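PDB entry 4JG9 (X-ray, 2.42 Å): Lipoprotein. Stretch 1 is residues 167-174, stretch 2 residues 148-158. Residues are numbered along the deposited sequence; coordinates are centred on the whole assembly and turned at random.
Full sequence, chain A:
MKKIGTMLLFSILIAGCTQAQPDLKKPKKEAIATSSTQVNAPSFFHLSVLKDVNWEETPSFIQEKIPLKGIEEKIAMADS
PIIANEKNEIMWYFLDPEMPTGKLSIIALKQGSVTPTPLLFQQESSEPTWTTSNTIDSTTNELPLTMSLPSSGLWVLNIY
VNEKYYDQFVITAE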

# COMPACT_ATOMS: atom_id res chain seq x y z
N ASP A 167 19.27 -4.06 -0.50
CA ASP A 167 19.90 -3.22 -1.50
C ASP A 167 18.87 -2.38 -2.24
O ASP A 167 17.68 -2.38 -1.90
CB ASP A 167 20.71 -4.06 -2.48
CG ASP A 167 22.03 -3.39 -2.87
OD1 ASP A 167 22.02 -2.14 -2.98
OD2 ASP A 167 23.07 -4.09 -3.01
N GLN A 168 19.33 -1.67 -3.26
CA GLN A 168 18.46 -0.83 -4.07
C GLN A 168 19.05 -0.67 -5.47
O GLN A 168 20.26 -0.78 -5.65
CB GLN A 168 18.30 0.54 -3.41
CG GLN A 168 19.52 1.44 -3.54
CD GLN A 168 19.44 2.69 -2.68
OE1 GLN A 168 20.41 3.43 -2.55
NE2 GLN A 168 18.28 2.92 -2.05
N PHE A 169 18.20 -0.45 -6.46
CA PHE A 169 18.69 -0.06 -7.78
C PHE A 169 17.62 0.66 -8.59
O PHE A 169 16.44 0.62 -8.25
CB PHE A 169 19.32 -1.24 -8.55
CG PHE A 169 18.37 -2.34 -8.89
CD1 PHE A 169 17.67 -2.34 -10.08
CD2 PHE A 169 18.19 -3.40 -8.02
CE1 PHE A 169 16.78 -3.36 -10.40
CE2 PHE A 169 17.30 -4.42 -8.33
CZ PHE A 169 16.60 -4.40 -9.52
N VAL A 170 18.05 1.35 -9.65
CA VAL A 170 17.16 2.20 -10.42
C VAL A 170 16.78 1.55 -11.75
O VAL A 170 17.63 1.00 -12.45
CB VAL A 170 17.81 3.58 -10.67
CG1 VAL A 170 17.00 4.40 -11.64
CG2 VAL A 170 17.95 4.32 -9.35
N ILE A 171 15.51 1.63 -12.11
CA ILE A 171 15.04 1.09 -13.38
C ILE A 171 14.31 2.18 -14.14
O ILE A 171 14.01 3.23 -13.58
CB ILE A 171 14.11 -0.13 -13.17
CG1 ILE A 171 12.90 0.26 -12.32
CG2 ILE A 171 14.85 -1.26 -12.47
CD1 ILE A 171 11.61 0.13 -13.03
N THR A 172 14.06 1.93 -15.42
CA THR A 172 13.35 2.88 -16.26
C THR A 172 11.99 2.33 -16.64
O THR A 172 11.88 1.18 -17.06
CB THR A 172 14.10 3.15 -17.56
OG1 THR A 172 15.43 3.58 -17.25
CG2 THR A 172 13.40 4.22 -18.38
N ALA A 173 10.95 3.13 -16.49
CA ALA A 173 9.65 2.75 -17.00
C ALA A 173 9.35 3.60 -18.22
O ALA A 173 9.52 4.82 -18.21
CB ALA A 173 8.56 2.93 -15.94
N GLU A 174 8.89 2.94 -19.28
CA GLU A 174 8.59 3.61 -20.53
C GLU A 174 7.11 3.97 -20.57
O GLU A 174 6.69 4.81 -21.36
CB GLU A 174 8.97 2.71 -21.70
CG GLU A 174 10.46 2.49 -21.85
CD GLU A 174 10.79 1.23 -22.62
OE1 GLU A 174 10.27 1.06 -23.74
OE2 GLU A 174 11.58 0.41 -22.09
OXT GLU A 174 6.30 3.42 -19.81
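Stretch 2 148-158: SLPSSGLWVLN

The pairing of the two stretches closes on a glycine whose backbone, at phi/psi 144/-167, lies where a CB would be jammed against the carbonyl oxygen of the preceding residue. This residue, Gly153, opens the strand of stretch 2 opposite Ala173, and despite its unusual conformation it makes both hydrogen bonds of a regular antiparallel pair: Gly153 N donates to Ala173 O at 2.9 Å, and Ala173 N donates to Gly153 O at 2.8 Å.

From there residues 153-158 run as an extended strand against strand 167-173. The N-to-C directions enclose 159°, so the strands are antiparallel with a modest twist, and their axes approach to 4.5 Å. Two further hydrogen-bonded pairs follow. Trp155 N donates to Ile171 O at 3.1 Å and Ile171 N to Trp155 O at 2.9 Å; next, Leu157 N reaches Phe169 O at 2.7 Å, while the return bond from Phe169 N to Leu157 O is longer, at 3.2 Å. The non-hydrogen-bonded pairs alternate with these: Thr172 with Leu154 and Val170 with Val156 lie between them, and Gln168 with Asn158 lies beyond the last, with CA atoms 4.7, 4.3 and 4.4 Å apart, respectively. Here CA-H...O contacts supplement the ladder, as from Gln168 CA to Leu157 O at 3.1 Å and from Val170 CA to Trp155 O at 3.3 Å.

Side chains alternate between the two faces of the sheet. On the face of Phe169, Ile171 and Ala173 the contact is largely apolar. Ile171 CG1 packs on Leu157 CD1 at 3.9 Å, and Ile171 CD1 reaches Leu149 CD2 at 4.0 Å, drawing the loop before the strand into the same cluster. Phe169 CZ lies 4.3 Å from Leu157 CD2. The small Ala173 sits beside the indole, its CB 4.1 Å from Trp155 CD1, and also lies 3.8 Å from Ser151 O through the same CB. Ser151 O also accepts a hydrogen bond from Trp155 NE1 at 2.9 Å, which ties the indole back to the loop.

The face of Gln168, Val170 and Thr172 is more mixed. Val170 CG1 meets Leu154 CD2 at 4.1 Å, and its CG2 lies equally far from Val156 CB. Thr172 OG1 approaches Leu154 CD2 to 3.4 Å. At the far end of the pairing, Gln168 NE2 donates to Asn158 OD1 at 2.8 Å, a side-chain hydrogen bond that links the two amides across a pair lacking backbone bonds. In all, the contact buries 722 Å², summed over both stretches.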

# COMPACT_ATOMS: atom_id res chain seq x y z
N SER A 148 4.04 -3.48 -11.59
CA SER A 148 3.49 -2.39 -12.37
C SER A 148 3.90 -1.05 -11.75
O SER A 148 3.84 -0.90 -10.53
CB SER A 148 1.96 -2.50 -12.43
OG SER A 148 1.41 -1.56 -13.35
N LEU A 149 4.36 -0.12 -12.58
CA LEU A 149 4.69 1.24 -12.15
C LEU A 149 3.67 2.22 -12.73
O LEU A 149 3.30 2.12 -13.90
CB LEU A 149 6.09 1.65 -12.62
CG LEU A 149 7.32 1.18 -11.83
CD1 LEU A 149 7.05 1.32 -10.34
CD2 LEU A 149 7.71 -0.24 -12.20
N PRO A 150 3.20 3.17 -11.91
CA PRO A 150 2.11 4.07 -12.29
C PRO A 150 2.44 5.09 -13.37
O PRO A 150 1.51 5.56 -14.03
CB PRO A 150 1.76 4.79 -10.98
CG PRO A 150 2.97 4.66 -10.13
CD PRO A 150 3.62 3.36 -10.51
N SER A 151 3.70 5.44 -13.58
CA SER A 151 4.02 6.42 -14.61
C SER A 151 5.42 6.22 -15.13
O SER A 151 6.25 5.60 -14.46
CB SER A 151 3.84 7.85 -14.09
OG SER A 151 4.87 8.20 -13.19
N SER A 152 5.69 6.75 -16.32
CA SER A 152 6.99 6.57 -16.96
C SER A 152 8.05 7.49 -16.38
O SER A 152 7.77 8.64 -16.03
CB SER A 152 6.88 6.82 -18.46
OG SER A 152 6.67 8.19 -18.73
N GLY A 153 9.27 6.98 -16.30
CA GLY A 153 10.39 7.73 -15.76
C GLY A 153 11.31 6.80 -14.99
O GLY A 153 11.17 5.58 -15.06
N LEU A 154 12.22 7.38 -14.22
CA LEU A 154 13.12 6.59 -13.39
C LEU A 154 12.49 6.33 -12.02
O LEU A 154 11.84 7.21 -11.42
CB LEU A 154 14.47 7.30 -13.24
CG LEU A 154 15.30 7.52 -14.52
CD1 LEU A 154 16.52 8.39 -14.26
CD2 LEU A 154 15.74 6.18 -15.08
N TRP A 155 12.66 5.10 -11.55
CA TRP A 155 12.16 4.64 -10.27
C TRP A 155 13.28 3.93 -9.55
O TRP A 155 14.01 3.15 -10.17
CB TRP A 155 11.01 3.65 -10.47
CG TRP A 155 9.75 4.27 -11.01
CD1 TRP A 155 9.47 4.56 -12.31
CD2 TRP A 155 8.60 4.69 -10.25
NE1 TRP A 155 8.22 5.13 -12.41
CE2 TRP A 155 7.67 5.22 -11.16
CE3 TRP A 155 8.28 4.66 -8.89
CZ2 TRP A 155 6.43 5.72 -10.75
CZ3 TRP A 155 7.04 5.16 -8.48
CH2 TRP A 155 6.14 5.69 -9.41
N VAL A 156 13.44 4.20 -8.26
CA VAL A 156 14.37 3.43 -7.45
C VAL A 156 13.61 2.30 -6.76
O VAL A 156 12.50 2.49 -6.25
CB VAL A 156 15.13 4.30 -6.43
CG1 VAL A 156 14.16 4.96 -5.43
CG2 VAL A 156 16.20 3.46 -5.69
N LEU A 157 14.21 1.12 -6.76
CA LEU A 157 13.60 -0.03 -6.12
C LEU A 157 14.35 -0.38 -4.83
O LEU A 157 15.47 -0.88 -4.89
CB LEU A 157 13.64 -1.22 -7.07
CG LEU A 157 12.44 -1.46 -7.98
CD1 LEU A 157 11.96 -0.18 -8.60
CD2 LEU A 157 12.83 -2.46 -9.07
N ASN A 158 13.75 -0.11 -3.68
CA ASN A 158 14.38 -0.43 -2.40
C ASN A 158 13.97 -1.82 -1.93
O ASN A 158 12.79 -2.12 -1.85
CB ASN A 158 14.02 0.60 -1.34
CG ASN A 158 14.35 2.00 -1.77
OD1 ASN A 158 15.52 2.39 -1.79
ND2 ASN A 158 13.32 2.77 -2.15